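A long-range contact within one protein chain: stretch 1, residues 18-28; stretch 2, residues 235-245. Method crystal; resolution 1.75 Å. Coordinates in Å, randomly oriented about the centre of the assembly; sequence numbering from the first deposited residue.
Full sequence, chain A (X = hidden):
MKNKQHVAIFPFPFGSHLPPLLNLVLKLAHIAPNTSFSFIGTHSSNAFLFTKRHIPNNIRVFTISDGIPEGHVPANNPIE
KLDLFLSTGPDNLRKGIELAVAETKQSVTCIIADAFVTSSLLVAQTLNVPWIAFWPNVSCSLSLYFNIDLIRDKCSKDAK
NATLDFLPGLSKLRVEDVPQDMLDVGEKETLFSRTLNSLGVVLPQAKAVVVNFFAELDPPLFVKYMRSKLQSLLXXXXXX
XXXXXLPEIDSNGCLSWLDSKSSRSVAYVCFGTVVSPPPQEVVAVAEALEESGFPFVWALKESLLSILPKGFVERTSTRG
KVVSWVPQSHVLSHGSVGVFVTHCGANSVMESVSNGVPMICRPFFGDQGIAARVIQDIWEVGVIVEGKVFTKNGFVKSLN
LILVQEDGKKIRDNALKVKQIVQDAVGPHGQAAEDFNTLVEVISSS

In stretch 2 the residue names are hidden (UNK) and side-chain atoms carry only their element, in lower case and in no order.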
# COMPACT_ATOMS: atom_id res chain seq x y z
N LEU A 18 4.06 -7.44 0.01
CA LEU A 18 4.85 -8.39 -0.75
C LEU A 18 5.01 -8.06 -2.25
O LEU A 18 6.15 -7.97 -2.74
CB LEU A 18 4.35 -9.83 -0.52
CG LEU A 18 4.65 -10.31 0.91
CD1 LEU A 18 3.73 -11.46 1.32
CD2 LEU A 18 6.13 -10.72 1.01
N PRO A 19 3.90 -7.87 -2.98
CA PRO A 19 4.13 -7.55 -4.40
C PRO A 19 4.97 -6.28 -4.68
O PRO A 19 5.81 -6.33 -5.58
CB PRO A 19 2.71 -7.42 -4.97
CG PRO A 19 1.87 -8.27 -4.06
CD PRO A 19 2.47 -8.07 -2.69
N PRO A 20 4.77 -5.16 -3.94
CA PRO A 20 5.59 -3.99 -4.29
C PRO A 20 7.09 -4.21 -4.12
O PRO A 20 7.88 -3.66 -4.91
CB PRO A 20 5.11 -2.91 -3.30
CG PRO A 20 3.76 -3.36 -2.86
CD PRO A 20 3.77 -4.85 -2.89
N LEU A 21 7.51 -5.00 -3.14
CA LEU A 21 8.94 -5.21 -2.95
C LEU A 21 9.47 -6.19 -4.00
O LEU A 21 10.58 -6.00 -4.51
CB LEU A 21 9.25 -5.68 -1.53
CG LEU A 21 10.75 -5.76 -1.20
CD1 LEU A 21 11.45 -4.45 -1.53
CD2 LEU A 21 10.91 -6.12 0.26
N LEU A 22 8.70 -7.22 -4.33
CA LEU A 22 9.14 -8.12 -5.41
C LEU A 22 9.24 -7.35 -6.71
O LEU A 22 10.15 -7.56 -7.50
CB LEU A 22 8.18 -9.30 -5.59
CG LEU A 22 8.51 -10.22 -6.77
CD1 LEU A 22 9.89 -10.80 -6.59
CD2 LEU A 22 7.46 -11.33 -6.85
N ASN A 23 8.29 -6.44 -6.91
CA ASN A 23 8.28 -5.59 -8.10
C ASN A 23 9.60 -4.83 -8.21
O ASN A 23 10.24 -4.81 -9.27
CB ASN A 23 7.11 -4.62 -8.01
CG ASN A 23 6.85 -3.90 -9.31
OD1 ASN A 23 6.94 -4.48 -10.40
ND2 ASN A 23 6.48 -2.62 -9.21
N LEU A 24 10.02 -4.21 -7.12
CA LEU A 24 11.27 -3.46 -7.13
C LEU A 24 12.48 -4.36 -7.37
O LEU A 24 13.36 -4.05 -8.18
CB LEU A 24 11.45 -2.69 -5.81
CG LEU A 24 12.79 -1.96 -5.65
CD1 LEU A 24 12.93 -0.84 -6.67
CD2 LEU A 24 12.92 -1.41 -4.23
N VAL A 25 12.52 -5.50 -6.68
CA VAL A 25 13.63 -6.44 -6.85
C VAL A 25 13.71 -6.98 -8.28
O VAL A 25 14.80 -7.14 -8.84
CB VAL A 25 13.54 -7.59 -5.82
CG1 VAL A 25 14.56 -8.69 -6.14
CG2 VAL A 25 13.77 -7.06 -4.40
N LEU A 26 12.55 -7.25 -8.88
CA LEU A 26 12.52 -7.68 -10.28
C LEU A 26 13.17 -6.63 -11.19
O LEU A 26 13.93 -6.98 -12.09
CB LEU A 26 11.09 -7.99 -10.75
CG LEU A 26 10.48 -9.29 -10.22
CD1 LEU A 26 8.99 -9.35 -10.50
CD2 LEU A 26 11.17 -10.50 -10.83
N LYS A 27 12.87 -5.36 -10.95
CA LYS A 27 13.44 -4.28 -11.76
C LYS A 27 14.95 -4.20 -11.57
O LYS A 27 15.70 -4.05 -12.54
CB LYS A 27 12.82 -2.93 -11.40
CG LYS A 27 11.34 -2.79 -11.79
CD LYS A 27 10.74 -1.51 -11.20
CE LYS A 27 9.22 -1.50 -11.34
NZ LYS A 27 8.64 -0.26 -10.75
N LEU A 28 15.38 -4.29 -10.32
CA LEU A 28 16.81 -4.23 -10.00
C LEU A 28 17.55 -5.44 -10.57
O LEU A 28 18.67 -5.31 -11.07
CB LEU A 28 17.03 -4.16 -8.49
CG LEU A 28 16.51 -2.89 -7.82
CD1 LEU A 28 16.59 -3.02 -6.29
CD2 LEU A 28 17.30 -1.67 -8.29
N UNK A 235 12.45 8.03 -5.05
CA UNK A 235 11.14 7.54 -5.47
C UNK A 235 11.32 6.62 -6.67
O UNK A 235 11.91 7.01 -7.67
c UNK A 235 8.60 11.02 -2.60
c UNK A 235 7.78 10.14 -3.27
c UNK A 235 10.44 10.41 -4.01
c UNK A 235 8.31 9.38 -4.32
c UNK A 235 10.20 8.69 -5.85
c UNK A 235 9.64 9.50 -4.70
o UNK A 235 8.11 11.79 -1.58
c UNK A 235 9.92 11.17 -2.97
N UNK A 236 10.82 5.39 -6.56
CA UNK A 236 10.82 4.47 -7.69
C UNK A 236 9.37 4.17 -8.05
O UNK A 236 8.56 3.85 -7.18
c UNK A 236 11.59 3.19 -7.37
c UNK A 236 11.49 2.19 -8.53
c UNK A 236 13.04 3.53 -7.09
N UNK A 237 9.06 4.30 -9.34
CA UNK A 237 7.70 4.17 -9.85
C UNK A 237 7.10 2.84 -9.42
O UNK A 237 7.70 1.78 -9.66
c UNK A 237 7.93 5.75 -11.79
c UNK A 237 6.39 3.79 -11.98
c UNK A 237 7.69 4.30 -11.39
N UNK A 238 5.92 2.88 -8.79
CA UNK A 238 5.27 1.69 -8.21
C UNK A 238 4.59 0.79 -9.23
O UNK A 238 4.16 -0.30 -8.86
c UNK A 238 3.92 3.64 -7.88
c UNK A 238 5.24 4.13 -8.40
c UNK A 238 4.21 2.30 -7.28
N UNK A 239 4.46 1.26 -10.47
CA UNK A 239 3.81 0.48 -11.53
C UNK A 239 4.49 -0.86 -11.70
O UNK A 239 5.71 -0.97 -11.53
c UNK A 239 3.84 1.25 -12.85
c UNK A 239 1.61 2.32 -12.46
c UNK A 239 3.06 2.57 -12.84
c UNK A 239 3.16 3.27 -14.20
N UNK A 240 3.70 -1.90 -12.03
CA UNK A 240 4.25 -3.26 -12.16
C UNK A 240 5.16 -3.41 -13.38
O UNK A 240 4.81 -2.94 -14.47
c UNK A 240 3.00 -4.13 -12.35
c UNK A 240 1.97 -3.19 -12.92
c UNK A 240 2.24 -1.87 -12.25
N UNK A 241 6.31 -4.04 -13.19
CA UNK A 241 7.11 -4.47 -14.32
C UNK A 241 6.44 -5.72 -14.88
O UNK A 241 5.77 -6.44 -14.14
s UNK A 241 8.72 -6.14 -12.77
c UNK A 241 8.55 -4.75 -13.89
N UNK A 242 6.61 -5.99 -16.18
CA UNK A 242 5.91 -7.11 -16.81
C UNK A 242 6.09 -8.46 -16.10
O UNK A 242 5.15 -9.26 -16.10
c UNK A 242 6.49 -7.16 -18.23
c UNK A 242 7.70 -6.27 -18.20
c UNK A 242 7.42 -5.24 -17.15
N UNK A 243 7.25 -8.69 -15.48
CA UNK A 243 7.51 -9.98 -14.83
C UNK A 243 6.73 -10.15 -13.53
O UNK A 243 6.58 -11.27 -13.03
n UNK A 243 10.98 -13.27 -15.06
c UNK A 243 10.80 -12.01 -14.68
o UNK A 243 11.71 -11.18 -14.68
c UNK A 243 9.39 -11.63 -14.23
c UNK A 243 9.01 -10.19 -14.59
N UNK A 244 6.22 -9.06 -12.98
CA UNK A 244 5.41 -9.15 -11.76
C UNK A 244 4.06 -9.78 -12.08
O UNK A 244 3.51 -10.56 -11.30
c UNK A 244 5.21 -7.78 -11.13
c UNK A 244 5.34 -8.45 -8.71
c UNK A 244 4.50 -7.76 -9.77
c UNK A 244 4.18 -6.33 -9.35
N UNK A 245 3.52 -9.43 -13.25
CA UNK A 245 2.17 -9.82 -13.62
C UNK A 245 2.03 -11.31 -13.94
O UNK A 245 2.87 -11.90 -14.62
c UNK A 245 1.68 -8.98 -14.79
c UNK A 245 1.57 -7.48 -14.49
c UNK A 245 2.73 -6.72 -15.08
c UNK A 245 0.26 -6.90 -14.99

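Position 235 has one carbon leading to a six-carbon ring that bears one oxygen. It stays out of reach of stretch 1. This is Tyr235, and its OH is hydrogen-bonded elsewhere in the structure.

Position 236 has three side-chain carbons, one carrying the other two. Its CB points toward the helix, and one terminal carbon lies 3.8 Å from CD1 of Leu24. A fork at CB without oxygen or sulfur identifies Val236.

Position 237 has the same three-carbon fork. Its CA-to-CB bond is sideways to the helix. Its nearest side-chain atom, CB, lies 4.7 Å from Lys27 NZ. It is Val237. Its backbone O is 2.5 Å from Lys27 NZ, but the angle is too poor for a hydrogen bond.

Position 238 has three carbons closing a ring onto its own backbone N. Its CA-to-CB bond points away from the helix. This is Pro238.

Position 239 has four carbons, forked at the second. Its CA-to-CB bond points away; the backbone makes the contact. Its O accepts hydrogen bonds from Asn23 ND2 at 2.9 Å and from Lys27 NZ at 3.1 Å. The fork fits Leu239.

Position 240 again closes three carbons onto the backbone N, and its CB points away. Its CA lies 3.4 Å from Asn23 OD1. It is Pro240.

Position 241 has one carbon and one sulfur, and its CB points toward the helix. The sulfur packs 3.6 Å from Leu26 CB. The backbone N donates to Asn23 OD1 at 2.9 Å. Carbon then sulfur with nothing beyond means Cys241.

Position 242 is again three carbons closing a ring onto N. Its CB points away, without contact. It is Pro242.

Position 243 has three carbons, the third carrying one oxygen and one nitrogen. Its backbone C is 3.9 Å from Leu26 CD1. An amide whose carbon is the third of the side chain gives Gln243. Gln243 OE1 lies 3.9 Å from Leu26 CD2.

Position 244 has four carbons forked at the second, and its CB points toward the helix. One terminal carbon is 4.0 Å from Leu22 CD2, and the other is 3.5 Å from Asn23 OD1. This is Leu244; its CB lies 4.1 Å from Leu26 CD1.

Position 245 has the same four-carbon fork, out of reach. It is Leu245.

The contact centres on the side-chain amide of Asn23. Its ND2 donates a hydrogen bond to Leu239 O, and its OD1 accepts one from Cys241 N, both nearly straight, so it pairs with the backbone on each side of Pro240. Lys27 extends to the same Leu239 O. Apolar packing by Leu22, Leu24 and Leu26 completes the contact.

Stretch 2 (235-245) YVVPLPCPQLL
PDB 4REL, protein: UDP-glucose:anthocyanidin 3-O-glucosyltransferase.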